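PDB 6AZH: TetR family transcriptional regulator from Clostridium perfringens, which probably binds DNA through an N-terminal helix-turn-helix domain and regulates transcription, perhaps of genes for fatty acid metabolism. Local coordinates for residues K84-Y95 / F172-T182. Residues are numbered along the deposited sequence; the frame is centred on the assembly and turned at random.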
# COMPACT_ATOMS: atom_id res chain seq x y z
N LYS A 84 -7.46 -16.07 -12.07
CA LYS A 84 -7.58 -15.11 -13.16
C LYS A 84 -8.81 -14.23 -12.98
O LYS A 84 -8.74 -13.01 -13.19
CB LYS A 84 -7.62 -15.85 -14.50
CG LYS A 84 -6.27 -16.49 -14.85
CD LYS A 84 -6.47 -17.54 -15.95
CE LYS A 84 -5.20 -18.27 -16.33
NZ LYS A 84 -5.52 -19.12 -17.51
N LYS A 85 -9.93 -14.81 -12.54
CA LYS A 85 -11.14 -14.02 -12.31
C LYS A 85 -10.99 -13.12 -11.08
O LYS A 85 -11.58 -12.04 -11.04
CB LYS A 85 -12.36 -14.93 -12.17
CG LYS A 85 -12.81 -15.53 -13.52
CD LYS A 85 -13.90 -16.61 -13.41
CE LYS A 85 -14.48 -16.92 -14.79
NZ LYS A 85 -15.50 -18.01 -14.76
N LEU A 86 -10.19 -13.54 -10.10
CA LEU A 86 -9.92 -12.71 -8.93
C LEU A 86 -9.21 -11.42 -9.31
O LEU A 86 -9.60 -10.32 -8.87
CB LEU A 86 -9.10 -13.51 -7.91
CG LEU A 86 -8.47 -12.67 -6.78
CD1 LEU A 86 -9.55 -12.24 -5.84
CD2 LEU A 86 -7.40 -13.49 -6.03
N PHE A 87 -8.17 -11.52 -10.15
CA PHE A 87 -7.42 -10.33 -10.53
C PHE A 87 -8.31 -9.34 -11.27
O PHE A 87 -8.28 -8.14 -11.01
CB PHE A 87 -6.21 -10.70 -11.40
CG PHE A 87 -5.29 -11.68 -10.76
CD1 PHE A 87 -5.13 -11.72 -9.39
CD2 PHE A 87 -4.60 -12.60 -11.54
CE1 PHE A 87 -4.29 -12.64 -8.80
CE2 PHE A 87 -3.74 -13.52 -10.95
CZ PHE A 87 -3.59 -13.54 -9.58
N LYS A 88 -9.15 -9.85 -12.18
CA LYS A 88 -10.05 -9.00 -12.94
C LYS A 88 -11.05 -8.32 -12.01
O LYS A 88 -11.25 -7.10 -12.08
CB LYS A 88 -10.76 -9.81 -14.01
CG LYS A 88 -11.85 -9.06 -14.73
CD LYS A 88 -12.57 -10.00 -15.70
CE LYS A 88 -13.21 -9.24 -16.84
NZ LYS A 88 -14.18 -8.23 -16.36
N MSE A 89 -11.69 -9.10 -11.14
CA MSE A 89 -12.68 -8.57 -10.19
C MSE A 89 -12.07 -7.47 -9.30
O MSE A 89 -12.68 -6.42 -9.11
CB MSE A 89 -13.25 -9.71 -9.34
CG MSE A 89 -14.29 -9.29 -8.27
SE MSE A 89 -13.47 -8.60 -6.61
CE MSE A 89 -13.03 -10.30 -5.74
N GLN A 90 -10.86 -7.72 -8.77
CA GLN A 90 -10.29 -6.79 -7.78
C GLN A 90 -9.91 -5.46 -8.42
O GLN A 90 -10.15 -4.40 -7.84
CB GLN A 90 -9.04 -7.39 -7.12
CG GLN A 90 -9.31 -8.52 -6.16
CD GLN A 90 -8.11 -8.88 -5.31
OE1 GLN A 90 -8.26 -9.31 -4.17
NE2 GLN A 90 -6.90 -8.69 -5.85
N PHE A 91 -9.32 -5.50 -9.62
CA PHE A 91 -8.91 -4.26 -10.26
C PHE A 91 -10.11 -3.48 -10.76
O PHE A 91 -10.12 -2.24 -10.68
CB PHE A 91 -7.94 -4.56 -11.40
CG PHE A 91 -6.55 -4.91 -10.93
CD1 PHE A 91 -5.82 -4.01 -10.16
CD2 PHE A 91 -5.97 -6.12 -11.27
CE1 PHE A 91 -4.55 -4.32 -9.73
CE2 PHE A 91 -4.70 -6.44 -10.85
CZ PHE A 91 -3.98 -5.54 -10.07
N GLU A 92 -11.16 -4.18 -11.23
CA GLU A 92 -12.38 -3.47 -11.60
C GLU A 92 -13.01 -2.83 -10.37
O GLU A 92 -13.41 -1.66 -10.41
CB GLU A 92 -13.37 -4.43 -12.30
CG GLU A 92 -12.96 -4.73 -13.74
CD GLU A 92 -13.84 -5.77 -14.41
OE1 GLU A 92 -14.77 -6.28 -13.75
OE2 GLU A 92 -13.58 -6.09 -15.59
N LEU A 93 -13.07 -3.57 -9.25
CA LEU A 93 -13.63 -3.01 -8.02
C LEU A 93 -12.81 -1.85 -7.52
O LEU A 93 -13.36 -0.82 -7.11
CB LEU A 93 -13.74 -4.09 -6.94
CG LEU A 93 -14.90 -3.98 -5.96
CD1 LEU A 93 -16.21 -3.67 -6.70
CD2 LEU A 93 -15.04 -5.26 -5.13
N LEU A 94 -11.48 -1.99 -7.54
CA LEU A 94 -10.59 -0.89 -7.16
C LEU A 94 -10.85 0.34 -8.02
O LEU A 94 -10.98 1.45 -7.51
CB LEU A 94 -9.14 -1.33 -7.30
CG LEU A 94 -8.10 -0.23 -7.16
CD1 LEU A 94 -8.21 0.35 -5.77
CD2 LEU A 94 -6.71 -0.81 -7.40
N TYR A 95 -10.93 0.16 -9.34
CA TYR A 95 -11.11 1.29 -10.24
C TYR A 95 -12.46 1.97 -10.03
O TYR A 95 -12.58 3.19 -10.20
CB TYR A 95 -10.98 0.83 -11.69
CG TYR A 95 -10.77 1.99 -12.64
CD1 TYR A 95 -9.71 2.86 -12.48
CD2 TYR A 95 -11.66 2.22 -13.69
CE1 TYR A 95 -9.51 3.92 -13.33
CE2 TYR A 95 -11.47 3.28 -14.56
CZ TYR A 95 -10.39 4.13 -14.37
OH TYR A 95 -10.18 5.20 -15.21
N PHE A 172 -4.43 5.92 -16.69
CA PHE A 172 -4.61 4.55 -16.22
C PHE A 172 -5.63 3.80 -17.07
O PHE A 172 -6.73 4.30 -17.31
CB PHE A 172 -5.07 4.61 -14.77
CG PHE A 172 -5.20 3.27 -14.10
CD1 PHE A 172 -4.10 2.68 -13.51
CD2 PHE A 172 -6.42 2.63 -14.04
CE1 PHE A 172 -4.22 1.45 -12.87
CE2 PHE A 172 -6.55 1.41 -13.41
CZ PHE A 172 -5.46 0.82 -12.83
N ASN A 173 -5.27 2.60 -17.52
CA ASN A 173 -6.15 1.76 -18.34
C ASN A 173 -6.36 0.45 -17.59
O ASN A 173 -5.45 -0.38 -17.55
CB ASN A 173 -5.55 1.52 -19.72
CG ASN A 173 -6.47 0.71 -20.64
OD1 ASN A 173 -7.20 -0.18 -20.20
ND2 ASN A 173 -6.43 1.02 -21.93
N VAL A 174 -7.56 0.26 -17.04
CA VAL A 174 -7.78 -0.85 -16.12
C VAL A 174 -7.65 -2.19 -16.83
O VAL A 174 -7.14 -3.16 -16.25
CB VAL A 174 -9.15 -0.70 -15.42
CG1 VAL A 174 -10.28 -0.89 -16.41
CG2 VAL A 174 -9.25 -1.70 -14.27
N ASN A 175 -8.08 -2.28 -18.09
CA ASN A 175 -8.04 -3.57 -18.77
C ASN A 175 -6.61 -3.96 -19.12
O ASN A 175 -6.25 -5.13 -19.04
CB ASN A 175 -8.91 -3.53 -20.03
CG ASN A 175 -10.38 -3.56 -19.71
OD1 ASN A 175 -10.82 -4.34 -18.86
ND2 ASN A 175 -11.15 -2.70 -20.36
N LYS A 176 -5.79 -2.98 -19.50
CA LYS A 176 -4.38 -3.27 -19.75
C LYS A 176 -3.67 -3.66 -18.47
O LYS A 176 -2.79 -4.54 -18.49
CB LYS A 176 -3.70 -2.05 -20.39
CG LYS A 176 -4.05 -1.87 -21.86
CD LYS A 176 -3.34 -0.67 -22.47
CE LYS A 176 -3.70 -0.50 -23.95
NZ LYS A 176 -3.46 0.90 -24.41
N VAL A 177 -4.03 -3.04 -17.35
CA VAL A 177 -3.38 -3.37 -16.08
C VAL A 177 -3.75 -4.77 -15.64
O VAL A 177 -2.89 -5.53 -15.18
CB VAL A 177 -3.75 -2.33 -15.01
CG1 VAL A 177 -3.29 -2.82 -13.66
CG2 VAL A 177 -3.10 -1.00 -15.34
N ILE A 178 -5.03 -5.15 -15.77
CA ILE A 178 -5.44 -6.51 -15.46
C ILE A 178 -4.62 -7.51 -16.27
O ILE A 178 -4.08 -8.48 -15.73
CB ILE A 178 -6.95 -6.70 -15.71
CG1 ILE A 178 -7.76 -5.95 -14.66
CG2 ILE A 178 -7.33 -8.17 -15.64
CD1 ILE A 178 -9.23 -5.80 -15.04
N ASP A 179 -4.52 -7.28 -17.58
CA ASP A 179 -3.82 -8.24 -18.43
C ASP A 179 -2.35 -8.33 -18.05
O ASP A 179 -1.79 -9.44 -17.99
CB ASP A 179 -3.97 -7.85 -19.90
CG ASP A 179 -5.37 -8.13 -20.43
OD1 ASP A 179 -6.15 -8.82 -19.74
OD2 ASP A 179 -5.69 -7.63 -21.53
N GLU A 180 -1.70 -7.19 -17.79
CA GLU A 180 -0.27 -7.20 -17.49
C GLU A 180 0.00 -7.84 -16.14
O GLU A 180 0.92 -8.65 -16.01
CB GLU A 180 0.30 -5.77 -17.50
CG GLU A 180 0.42 -5.12 -18.87
CD GLU A 180 1.86 -4.89 -19.32
OE1 GLU A 180 2.80 -5.34 -18.63
OE2 GLU A 180 2.05 -4.25 -20.39
N ILE A 181 -0.78 -7.48 -15.12
CA ILE A 181 -0.54 -7.99 -13.78
C ILE A 181 -0.81 -9.49 -13.72
O ILE A 181 -0.12 -10.23 -13.02
CB ILE A 181 -1.37 -7.22 -12.74
CG1 ILE A 181 -0.92 -5.75 -12.69
CG2 ILE A 181 -1.26 -7.88 -11.38
CD1 ILE A 181 0.23 -5.49 -11.79
N THR A 182 -1.85 -9.95 -14.43
CA THR A 182 -2.14 -11.37 -14.46
C THR A 182 -0.94 -12.15 -14.99
O THR A 182 -0.52 -13.15 -14.39
CB THR A 182 -3.39 -11.65 -15.32
OG1 THR A 182 -4.53 -10.98 -14.76
CG2 THR A 182 -3.67 -13.16 -15.39
O HOH W 1 -7.15 -11.90 -15.17
O HOH W 2 -12.86 -3.60 -17.19
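The side chain of Phe91 sits among Val174, Val177, Ile178 and Ile181, a knob-into-hole fit that shows how two near-antiparallel helices, here at 145° with axes 9.5 Å apart, interlock with an aromatic knob at the centre of the contact. The four neighbours meet it in different ways: Val177 CG1 lies over a face of the ring, Ile181 CG2 comes to the edge, 3.8 Å from Phe91 CE2, and Val174 CG2 meets CB and the carbonyl O. Ile178 and Phe91 run alongside each other, pointing opposite ways, with Ile178 CG1 3.5 Å from Phe91 CB; the extended isoleucine chain (chi2 166°) carries CD1 onward to the backbone of Lys88 and to Glu92 CG.

Beside the start of helix 174-187, two rings meet. Tyr95 and Phe172 form an offset pair with little overlap, centroids 5.4 Å apart and planes at 26°, while Val174 CB covers a face of the tyrosine ring near its rim. Asn173 is the N-cap of the helix; its OD1 accepts from Lys176 N.

At the other end Thr182 OG1 approaches the edge of the Phe87 ring, 3.6 Å from CD2. This hydroxyl donates to Ile178 O and accepts from a water that also donates to Lys84 O. A second water joins Glu92 OE2 to Asn175 OD1.

The contact joins helix 79-96 to the last helix, 174-187, in the all-helical C-terminal part of this TetR-family regulator. Helix 147-165 adds Thr161 against Phe91 and Phe172, helices 50-74 and 113-138 also pack on helix 79-96, and Val177 touches Leu149 and Ile181 touches Ser153, both of the second subunit.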